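PDB 4B29: dimethylsulfoniopropionate lyase from Roseovarius nubinhibens, which probably cleaves dimethylsulfoniopropionate to release dimethyl sulfide and acrylate, and holds a zinc ion inside a cupin-type fold. Local coordinates for residues P43-F48 and L155-S160; A49-D54 and L132-G137; W139-D144 and T195-T200. One frame throughout, in Å; residues are numbered along the deposited sequence. Where two conformers were deposited one is given.

Contact 1 (P43-F48 and L155-S160); sequences PEFRAF and LYSVVS. With PO4 (phosphate ion), chain B; EDO (1,2-ethanediol), chain F.
Ser157 OG lies 3.4 Å from Phe45 CZ and is gripped by two groups beyond this pair, hydrogen-bonding to Leu201 O and to Trp38 NE1. The serine chi1 of 71° sets OG between the backbone N and the carbonyl carbon, so that the hydroxyl meets the far end of the Phe45 ring, approaching obliquely, while its polar needs are met by a strand neighbour and an indole. Ser157 CB reaches the same ring atom.

Leu155 fills the space between the two phenylalanines. Its CD2 methyl packs 3.5 Å from Phe45 CD1 and 3.6 Å from Phe48 CB, and comes to 3.3 Å from Glu44 O, so Glu44, Phe45 and Phe48 all touch this methyl. The Phe48 ring is met differently: Leu155 CB sits 3.8 Å from its centroid and only 9° off the ring normal, a CH-pi contact over the face. Arg205 adds a cation-pi interaction to this ring and hydrogen-bonds Phe48 O.

Helix 43-48 lies against the outer side of one sheet of the cupin fold, its axis 9.8 Å from that of strand 155-159 and running nearly antiparallel to it at 156°. The alternation of the strand separates two environments: Leu155 and Ser157 turn to the helix, whereas Tyr156 turns away, to the interior where Glu154 and His189 bind zinc. There Tyr156 OH donates to phosphate O3 at 2.6 Å, an oxygen lying in plane at the ring edge, and accepts a weak bond from O1 of the ethanediol at 3.0 Å. Both bound molecules probably come from the crystallisation liquor, and the phosphate is also held by Tyr145 OH and His148 NE2.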
loop_
_atom_site.group_PDB
_atom_site.type_symbol
_atom_site.label_atom_id
_atom_site.label_comp_id
_atom_site.label_asym_id
_atom_site.label_seq_id
_atom_site.Cartn_x
_atom_site.Cartn_y
_atom_site.Cartn_z
ATOM N N PRO A 43 11.851 11.613 -4.994
ATOM C CA PRO A 43 11.494 12.544 -6.101
ATOM C C PRO A 43 10.297 12.067 -6.949
ATOM O O PRO A 43 9.542 12.925 -7.467
ATOM C CB PRO A 43 12.754 12.539 -6.989
ATOM C CG PRO A 43 13.885 12.303 -5.937
ATOM C CD PRO A 43 13.328 11.389 -4.885
ATOM N N GLU A 44 10.157 10.747 -7.155
ATOM C CA GLU A 44 9.033 10.307 -7.977
ATOM C C GLU A 44 7.712 10.602 -7.260
ATOM O O GLU A 44 6.696 10.882 -7.923
ATOM C CB GLU A 44 9.086 8.808 -8.285
ATOM C CG GLU A 44 10.342 8.376 -9.112
ATOM C CD GLU A 44 10.413 8.965 -10.507
ATOM O OE1 GLU A 44 9.411 9.513 -11.074
ATOM O OE2 GLU A 44 11.528 8.915 -11.088
ATOM N N PHE A 45 7.707 10.493 -5.920
ATOM C CA PHE A 45 6.473 10.791 -5.171
ATOM C C PHE A 45 6.195 12.294 -5.271
ATOM O O PHE A 45 5.043 12.664 -5.495
ATOM C CB PHE A 45 6.613 10.371 -3.686
ATOM C CG PHE A 45 6.134 8.991 -3.410
ATOM C CD1 PHE A 45 6.313 7.955 -4.353
ATOM C CD2 PHE A 45 5.465 8.685 -2.199
ATOM C CE1 PHE A 45 5.790 6.653 -4.105
ATOM C CE2 PHE A 45 4.959 7.408 -1.965
ATOM C CZ PHE A 45 5.131 6.374 -2.899
ATOM N N ARG A 46 7.205 13.145 -5.087
ATOM C CA ARG A 46 7.004 14.594 -5.205
ATOM C C ARG A 46 6.501 14.989 -6.587
ATOM O O ARG A 46 5.699 15.928 -6.720
ATOM C CB ARG A 46 8.300 15.339 -4.882
ATOM C CG ARG A 46 8.856 14.903 -3.503
ATOM C CD ARG A 46 9.750 15.994 -2.904
ATOM N NE ARG A 46 10.789 16.444 -3.840
ATOM C CZ ARG A 46 11.986 15.868 -3.988
ATOM N NH1 ARG A 46 12.353 14.763 -3.296
ATOM N NH2 ARG A 46 12.817 16.410 -4.851
ATOM N N ALA A 47 7.008 14.297 -7.610
ATOM C CA ALA A 47 6.555 14.571 -8.977
ATOM C C ALA A 47 5.092 14.167 -9.205
ATOM O O ALA A 47 4.399 14.792 -10.053
ATOM C CB ALA A 47 7.469 13.832 -10.002
ATOM N N PHE A 48 4.629 13.131 -8.512
ATOM C CA PHE A 48 3.311 12.586 -8.751
ATOM C C PHE A 48 2.241 13.424 -8.057
ATOM O O PHE A 48 1.165 13.649 -8.614
ATOM C CB PHE A 48 3.283 11.168 -8.191
ATOM C CG PHE A 48 2.033 10.356 -8.519
ATOM C CD1 PHE A 48 1.899 9.684 -9.741
ATOM C CD2 PHE A 48 1.031 10.228 -7.551
ATOM C CE1 PHE A 48 0.763 8.850 -9.978
ATOM C CE2 PHE A 48 -0.105 9.402 -7.771
ATOM C CZ PHE A 48 -0.225 8.703 -8.979
ATOM N N LEU A 155 0.968 5.153 -8.059
ATOM C CA LEU A 155 2.454 5.131 -7.986
ATOM C C LEU A 155 2.795 4.276 -6.770
ATOM O O LEU A 155 2.580 4.688 -5.617
ATOM C CB LEU A 155 3.007 6.552 -7.841
ATOM C CG LEU A 155 4.551 6.619 -7.756
ATOM C CD1 LEU A 155 5.226 6.014 -9.008
ATOM C CD2 LEU A 155 4.988 8.074 -7.546
ATOM N N TYR A 156 3.305 3.063 -7.026
ATOM C CA TYR A 156 3.746 2.200 -5.941
ATOM C C TYR A 156 5.113 2.636 -5.418
ATOM O O TYR A 156 5.957 3.128 -6.168
ATOM C CB TYR A 156 3.968 0.752 -6.491
ATOM C CG TYR A 156 2.860 -0.176 -6.159
ATOM C CD1 TYR A 156 1.673 -0.152 -6.925
ATOM C CD2 TYR A 156 2.935 -1.047 -5.087
ATOM C CE1 TYR A 156 0.618 -1.054 -6.628
ATOM C CE2 TYR A 156 1.917 -1.922 -4.784
ATOM C CZ TYR A 156 0.738 -1.889 -5.528
ATOM O OH TYR A 156 -0.264 -2.777 -5.230
ATOM N N SER A 157 5.327 2.418 -4.103
ATOM C CA SER A 157 6.707 2.355 -3.554
ATOM C C SER A 157 6.777 1.092 -2.732
ATOM O O SER A 157 5.770 0.628 -2.172
ATOM C CB SER A 157 7.103 3.592 -2.701
ATOM O OG SER A 157 6.403 3.598 -1.443
ATOM N N VAL A 158 7.999 0.542 -2.651
ATOM C CA VAL A 158 8.222 -0.577 -1.753
ATOM C C VAL A 158 8.813 -0.079 -0.418
ATOM O O VAL A 158 9.798 0.657 -0.410
ATOM C CB VAL A 158 9.237 -1.550 -2.410
ATOM C CG1 VAL A 158 9.422 -2.808 -1.454
ATOM C CG2 VAL A 158 8.636 -2.002 -3.749
ATOM N N VAL A 159 8.206 -0.520 0.691
ATOM C CA VAL A 159 8.720 -0.105 2.001
ATOM C C VAL A 159 9.679 -1.167 2.505
ATOM O O VAL A 159 10.771 -0.805 2.987
ATOM C CB VAL A 159 7.580 0.068 3.035
ATOM C CG1 VAL A 159 8.157 0.531 4.404
ATOM C CG2 VAL A 159 6.611 1.179 2.494
ATOM N N SER A 160 9.251 -2.405 2.402
ATOM C CA SER A 160 10.148 -3.494 2.892
ATOM C C SER A 160 9.821 -4.759 2.144
ATOM O O SER A 160 8.741 -4.914 1.512
ATOM C CB SER A 160 10.005 -3.643 4.437
ATOM O OG SER A 160 8.650 -3.835 4.827
HETATM P P PO4 B . -3.505 -2.263 -6.338
HETATM O O1 PO4 B . -4.328 -3.217 -5.523
HETATM O O2 PO4 B . -3.099 -1.098 -5.414
HETATM O O3 PO4 B . -2.262 -2.915 -6.928
HETATM O O4 PO4 B . -4.274 -1.698 -7.487
HETATM C C1 EDO F . -1.357 -0.802 -2.229
HETATM O O1 EDO F . -0.356 -1.805 -2.420
HETATM C C2 EDO F . -2.629 -1.530 -1.889
HETATM O O2 EDO F . -3.616 -0.519 -1.924
#

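Contact 2 (A49-D54 and L132-G137); sequences ATWPED and LRVTVG. With EDO (1,2-ethanediol), chain F.
The loop that leaves helix 43-48 runs past Leu132, next to strand 133-139, and Ala49, Trp51 and Pro52 there close round this leucine. The two branches of the leucine divide the loop between them. CD1 meets Ala49 CB at 3.6 Å, and CD2 lies 3.8 Å from Pro52 CD; the side chains of proline and leucine cross at about a right angle. With CG anti to the backbone N (chi1 -172°), Leu132 extends both methyls to the loop, and CD2 also comes within 4.2 Å of Thr50 O.

The strand belongs to the larger sheet of the cupin fold, and its residues alternate between outer and inner sides. On the outer side Val134 follows Leu132, its CG2 4.5 Å from Trp51 CZ3. Leu132 CD2 stands 4.5 Å from Trp51 CE3, so the indole spans both residues loosely, and both approaches are oblique. CD of the following residue, Pro52, lies 3.6 Å above one indole face, offset toward the rim. Leu32, Ala35 and Arg36 of helix 24-41 pack on the same tryptophan, placing it between the N-terminal helix and the sheet.

On the inner side Thr135 OG1 shares a 2.8 Å hydrogen bond with O2 of the ethanediol, and Trp204 NE1 bonds the same hydroxyl.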
loop_
_atom_site.group_PDB
_atom_site.type_symbol
_atom_site.label_atom_id
_atom_site.label_comp_id
_atom_site.label_asym_id
_atom_site.label_seq_id
_atom_site.Cartn_x
_atom_site.Cartn_y
_atom_site.Cartn_z
ATOM N N ALA A 49 2.552 13.901 -6.861
ATOM C CA ALA A 49 1.534 14.689 -6.084
ATOM C C ALA A 49 2.207 15.527 -5.028
ATOM O O ALA A 49 3.174 15.073 -4.397
ATOM C CB ALA A 49 0.534 13.730 -5.426
ATOM N N THR A 50 1.676 16.736 -4.795
ATOM C CA THR A 50 2.128 17.526 -3.667
ATOM C C THR A 50 1.525 16.952 -2.388
ATOM O O THR A 50 0.356 16.537 -2.366
ATOM C CB THR A 50 1.632 18.984 -3.875
ATOM O OG1 THR A 50 2.216 19.447 -5.097
ATOM C CG2 THR A 50 2.121 19.891 -2.750
ATOM N N TRP A 51 2.286 16.951 -1.296
ATOM C CA TRP A 51 1.724 16.441 -0.049
ATOM C C TRP A 51 0.669 17.427 0.444
ATOM O O TRP A 51 0.970 18.589 0.517
ATOM C CB TRP A 51 2.821 16.353 1.003
ATOM C CG TRP A 51 2.352 15.630 2.264
ATOM C CD1 TRP A 51 1.965 16.218 3.442
ATOM C CD2 TRP A 51 2.199 14.233 2.436
ATOM N NE1 TRP A 51 1.599 15.254 4.345
ATOM C CE2 TRP A 51 1.747 14.019 3.768
ATOM C CE3 TRP A 51 2.433 13.114 1.607
ATOM C CZ2 TRP A 51 1.497 12.749 4.288
ATOM C CZ3 TRP A 51 2.202 11.827 2.148
ATOM C CH2 TRP A 51 1.725 11.663 3.472
ATOM N N PRO A 52 -0.535 16.940 0.772
ATOM C CA PRO A 52 -1.654 17.860 1.098
ATOM C C PRO A 52 -1.408 18.626 2.413
ATOM O O PRO A 52 -0.804 18.087 3.332
ATOM C CB PRO A 52 -2.861 16.925 1.211
ATOM C CG PRO A 52 -2.376 15.501 1.209
ATOM C CD PRO A 52 -0.917 15.512 0.745
ATOM N N GLU A 53 -1.866 19.871 2.481
ATOM C CA GLU A 53 -1.713 20.643 3.692
ATOM C C GLU A 53 -2.976 20.533 4.572
ATOM O O GLU A 53 -3.018 21.105 5.676
ATOM C CB GLU A 53 -1.371 22.111 3.342
ATOM C CG GLU A 53 0.118 22.324 2.975
ATOM C CD GLU A 53 1.112 21.763 4.026
ATOM O OE1 GLU A 53 1.006 22.120 5.225
ATOM O OE2 GLU A 53 2.009 20.961 3.642
ATOM N N ASP A 54 -3.980 19.778 4.120
ATOM C CA ASP A 54 -5.259 19.764 4.828
ATOM C C ASP A 54 -5.641 18.431 5.479
ATOM O O ASP A 54 -6.812 18.190 5.743
ATOM C CB ASP A 54 -6.371 20.234 3.898
ATOM C CG ASP A 54 -6.593 19.292 2.727
ATOM O OD1 ASP A 54 -5.853 18.278 2.580
ATOM O OD2 ASP A 54 -7.531 19.553 1.936
ATOM N N LEU A 132 -5.261 13.820 -2.256
ATOM C CA LEU A 132 -4.399 12.680 -2.557
ATOM C C LEU A 132 -5.056 11.453 -1.949
ATOM O O LEU A 132 -5.955 11.592 -1.115
ATOM C CB LEU A 132 -3.076 12.924 -1.847
ATOM C CG LEU A 132 -1.932 11.943 -2.180
ATOM C CD1 LEU A 132 -1.810 11.645 -3.750
ATOM C CD2 LEU A 132 -0.667 12.548 -1.565
ATOM N N ARG A 133 -4.626 10.270 -2.383
ATOM C CA ARG A 133 -5.001 9.067 -1.667
ATOM C C ARG A 133 -3.720 8.254 -1.472
ATOM O O ARG A 133 -2.914 8.133 -2.418
ATOM C CB ARG A 133 -6.032 8.315 -2.480
ATOM C CG ARG A 133 -6.494 7.051 -1.887
ATOM C CD ARG A 133 -7.582 6.458 -2.809
ATOM N NE ARG A 133 -8.315 5.382 -2.159
ATOM C CZ ARG A 133 -8.350 4.115 -2.552
ATOM N NH1 ARG A 133 -7.632 3.685 -3.580
ATOM N NH2 ARG A 133 -9.091 3.264 -1.893
ATOM N N VAL A 134 -3.538 7.768 -0.247
ATOM C CA VAL A 134 -2.329 7.007 0.118
ATOM C C VAL A 134 -2.826 5.694 0.714
ATOM O O VAL A 134 -3.530 5.682 1.726
ATOM C CB VAL A 134 -1.514 7.741 1.186
ATOM C CG1 VAL A 134 -0.265 6.875 1.532
ATOM C CG2 VAL A 134 -1.055 9.092 0.717
ATOM N N THR A 135 -2.453 4.572 0.097
ATOM C CA THR A 135 -2.826 3.265 0.631
ATOM C C THR A 135 -1.575 2.446 0.947
ATOM O O THR A 135 -0.477 2.765 0.489
ATOM C CB THR A 135 -3.733 2.427 -0.281
ATOM O OG1 THR A 135 -3.061 2.175 -1.537
ATOM C CG2 THR A 135 -5.042 3.165 -0.541
ATOM N N VAL A 136 -1.775 1.412 1.749
ATOM C CA VAL A 136 -0.656 0.534 2.155
ATOM C C VAL A 136 -1.109 -0.900 1.929
ATOM O O VAL A 136 -2.254 -1.255 2.257
ATOM C CB VAL A 136 -0.335 0.747 3.692
ATOM C CG1 VAL A 136 0.590 -0.424 4.219
ATOM C CG2 VAL A 136 0.334 2.094 3.905
ATOM N N GLY A 137 -0.231 -1.770 1.378
ATOM C CA GLY A 137 -0.611 -3.171 1.175
ATOM C C GLY A 137 0.502 -4.056 1.753
ATOM O O GLY A 137 1.680 -3.612 1.836
HETATM C C1 EDO F . -1.357 -0.802 -2.229
HETATM O O1 EDO F . -0.356 -1.805 -2.420
HETATM C C2 EDO F . -2.629 -1.530 -1.889
HETATM O O2 EDO F . -3.616 -0.519 -1.924
#

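Contact 3 (W139-D144 and T195-T200); sequences WGPGLD and TDPILT. With EDO (1,2-ethanediol), chain F.
Two backbone hydrogen bonds define the pairing of Trp139 with Ile198. Trp139 N donates to Ile198 O at 3.0 Å, with an N-H...O angle of 166°, and Ile198 N returns a bond to Trp139 O at 2.9 Å and 157°. The two residues thus form an antiparallel hydrogen-bonded pair. One step on, the chains stay close without a further backbone bond across: the CA atoms of Gly140 and Pro197 are 4.2 Å apart, and Pro197 CA lies 3.2 Å from Trp139 O.

Apolar contacts line this pairing. Trp139 and Ile198 project side by side on the same face of the sheet, with Ile198 CG2 at 3.8 Å from Trp139 CE3, oblique to the indole plane. Farther out, the Pro141 and Pro197 rings also lie alongside each other, Pro141 CD 4.1 Å from Pro197 CB. Pro141 CB, by contrast, packs on a backbone carbonyl, that of Thr195.

The contact lies where two central neighbours of the larger cupin sheet, 133-139 and 198-205, meet the loop that crosses to strand 144-149 of the second sheet. Thr193 OG1 holds that loop twice, at Gly140 O and at Leu143 N.

Oxygens gather at the rim of the indole. With CG anti to the carbonyl carbon and beside the backbone N (chi1 -71°), Trp139 carries its six-membered ring to Thr200, the two side chains crossing at about a right angle; Thr200 OG1 lies in the ring plane at 3.5 Å from Trp139 CZ3. Ethanediol O1 takes a similar in-plane place near CH2 and shares a 2.7 Å hydrogen bond with Thr200 OG1. Tyr156 touches both Trp139 and Thr200 within the interior of the fold.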
loop_
_atom_site.group_PDB
_atom_site.type_symbol
_atom_site.label_atom_id
_atom_site.label_comp_id
_atom_site.label_asym_id
_atom_site.label_seq_id
_atom_site.Cartn_x
_atom_site.Cartn_y
_atom_site.Cartn_z
ATOM N N TRP A 139 1.720 -8.281 1.495
ATOM C CA TRP A 139 1.513 -9.634 0.997
ATOM C C TRP A 139 2.598 -10.536 1.574
ATOM O O TRP A 139 3.775 -10.211 1.489
ATOM C CB TRP A 139 1.696 -9.673 -0.533
ATOM C CG TRP A 139 0.577 -9.000 -1.271
ATOM C CD1 TRP A 139 -0.475 -9.605 -1.889
ATOM C CD2 TRP A 139 0.426 -7.576 -1.497
ATOM N NE1 TRP A 139 -1.269 -8.645 -2.502
ATOM C CE2 TRP A 139 -0.744 -7.405 -2.261
ATOM C CE3 TRP A 139 1.180 -6.458 -1.127
ATOM C CZ2 TRP A 139 -1.212 -6.129 -2.656
ATOM C CZ3 TRP A 139 0.740 -5.184 -1.549
ATOM C CH2 TRP A 139 -0.461 -5.054 -2.290
ATOM N N GLY A 140 2.180 -11.657 2.156
ATOM C CA GLY A 140 3.228 -12.601 2.653
ATOM C C GLY A 140 3.912 -13.278 1.456
ATOM O O GLY A 140 3.510 -13.143 0.298
ATOM N N PRO A 141 4.958 -14.072 1.744
ATOM C CA PRO A 141 5.630 -14.790 0.659
ATOM C C PRO A 141 4.741 -15.749 -0.112
ATOM O O PRO A 141 3.750 -16.265 0.397
ATOM C CB PRO A 141 6.723 -15.611 1.396
ATOM C CG PRO A 141 6.802 -15.079 2.773
ATOM C CD PRO A 141 5.474 -14.400 3.077
ATOM N N GLY A 142 5.118 -16.033 -1.352
ATOM C CA GLY A 142 4.432 -17.072 -2.127
ATOM C C GLY A 142 3.024 -16.773 -2.548
ATOM O O GLY A 142 2.170 -17.669 -2.604
ATOM N N LEU A 143 2.747 -15.487 -2.824
ATOM C CA LEU A 143 1.417 -15.095 -3.285
ATOM C C LEU A 143 1.479 -14.545 -4.690
ATOM O O LEU A 143 2.475 -13.916 -5.079
ATOM C CB LEU A 143 0.858 -14.017 -2.339
ATOM C CG LEU A 143 0.492 -14.502 -0.926
ATOM C CD1 LEU A 143 -0.179 -13.302 -0.142
ATOM C CD2 LEU A 143 -0.486 -15.688 -0.986
ATOM N N ASP A 144 0.427 -14.818 -5.453
ATOM C CA ASP A 144 0.321 -14.292 -6.803
ATOM C C ASP A 144 -0.925 -13.414 -6.857
ATOM O O ASP A 144 -2.057 -13.889 -6.802
ATOM C CB ASP A 144 0.237 -15.426 -7.820
ATOM C CG ASP A 144 0.435 -14.953 -9.239
ATOM O OD1 ASP A 144 1.607 -14.716 -9.654
ATOM O OD2 ASP A 144 -0.590 -14.824 -9.947
ATOM N N THR A 195 10.139 -15.657 -2.052
ATOM C CA THR A 195 10.544 -16.061 -0.722
ATOM C C THR A 195 10.349 -14.991 0.379
ATOM O O THR A 195 10.290 -15.298 1.579
ATOM C CB THR A 195 12.058 -16.470 -0.841
ATOM O OG1 THR A 195 12.065 -17.750 -1.509
ATOM C CG2 THR A 195 12.639 -16.646 0.457
ATOM N N ASP A 196 10.218 -13.743 -0.040
ATOM C CA ASP A 196 10.112 -12.614 0.871
ATOM C C ASP A 196 8.691 -12.058 0.774
ATOM O O ASP A 196 8.049 -12.250 -0.244
ATOM C CB ASP A 196 11.102 -11.530 0.475
ATOM C CG ASP A 196 12.545 -12.055 0.469
ATOM O OD1 ASP A 196 12.950 -12.618 1.499
ATOM O OD2 ASP A 196 13.237 -11.883 -0.535
ATOM N N PRO A 197 8.201 -11.487 1.870
ATOM C CA PRO A 197 6.922 -10.730 1.801
ATOM C C PRO A 197 7.195 -9.385 1.098
ATOM O O PRO A 197 8.330 -9.064 0.717
ATOM C CB PRO A 197 6.622 -10.481 3.267
ATOM C CG PRO A 197 7.997 -10.228 3.893
ATOM C CD PRO A 197 8.930 -11.213 3.123
ATOM N N ILE A 198 6.148 -8.558 0.976
ATOM C CA ILE A 198 6.369 -7.167 0.568
ATOM C C ILE A 198 5.349 -6.275 1.274
ATOM O O ILE A 198 4.206 -6.671 1.471
ATOM C CB ILE A 198 6.276 -6.955 -0.983
ATOM C CG1 ILE A 198 6.812 -5.555 -1.347
ATOM C CG2 ILE A 198 4.844 -7.266 -1.561
ATOM C CD1 ILE A 198 6.947 -5.358 -2.853
ATOM N N LEU A 199 5.826 -5.109 1.672
ATOM C CA LEU A 199 4.975 -4.080 2.313
ATOM C C LEU A 199 5.133 -2.837 1.437
ATOM O O LEU A 199 6.267 -2.414 1.148
ATOM C CB LEU A 199 5.499 -3.833 3.721
ATOM C CG LEU A 199 4.842 -2.716 4.574
ATOM C CD1 LEU A 199 3.375 -3.055 4.833
ATOM C CD2 LEU A 199 5.631 -2.482 5.902
ATOM N N THR A 200 3.996 -2.254 1.006
ATOM C CA THR A 200 4.043 -1.157 0.009
ATOM C C THR A 200 3.301 0.060 0.535
ATOM O O THR A 200 2.423 -0.073 1.416
ATOM C CB THR A 200 3.344 -1.559 -1.304
ATOM O OG1 THR A 200 1.996 -1.951 -1.013
ATOM C CG2 THR A 200 4.105 -2.809 -1.951
HETATM C C1 EDO F . -1.357 -0.802 -2.229
HETATM O O1 EDO F . -0.356 -1.805 -2.420
HETATM C C2 EDO F . -2.629 -1.530 -1.889
HETATM O O2 EDO F . -3.616 -0.519 -1.924
#

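How the contacts relate
Strand 198-205 lies between the strands of contacts 1 and 2. On one side Leu199 meets the classic bulge formed by Val159 and Ser160, through probable bonds Val159 N to Leu199 O at 2.7 Å and Leu199 N to Ser160 O at 2.9 Å. On the other, a probable hydrogen bond of 2.8 Å between Gly137 O and Thr200 N joins contacts 2 and 3. Contacts 1 and 2 adjoin through the helix and its following loop, their centres 11 Å apart, while the centres of contacts 2 and 3 are 24 Å apart. All three reach one ethanediol, bound by Thr135 and Thr200 and weakly by Tyr156; the Tyr156 side chain is about 5 Å from the zinc.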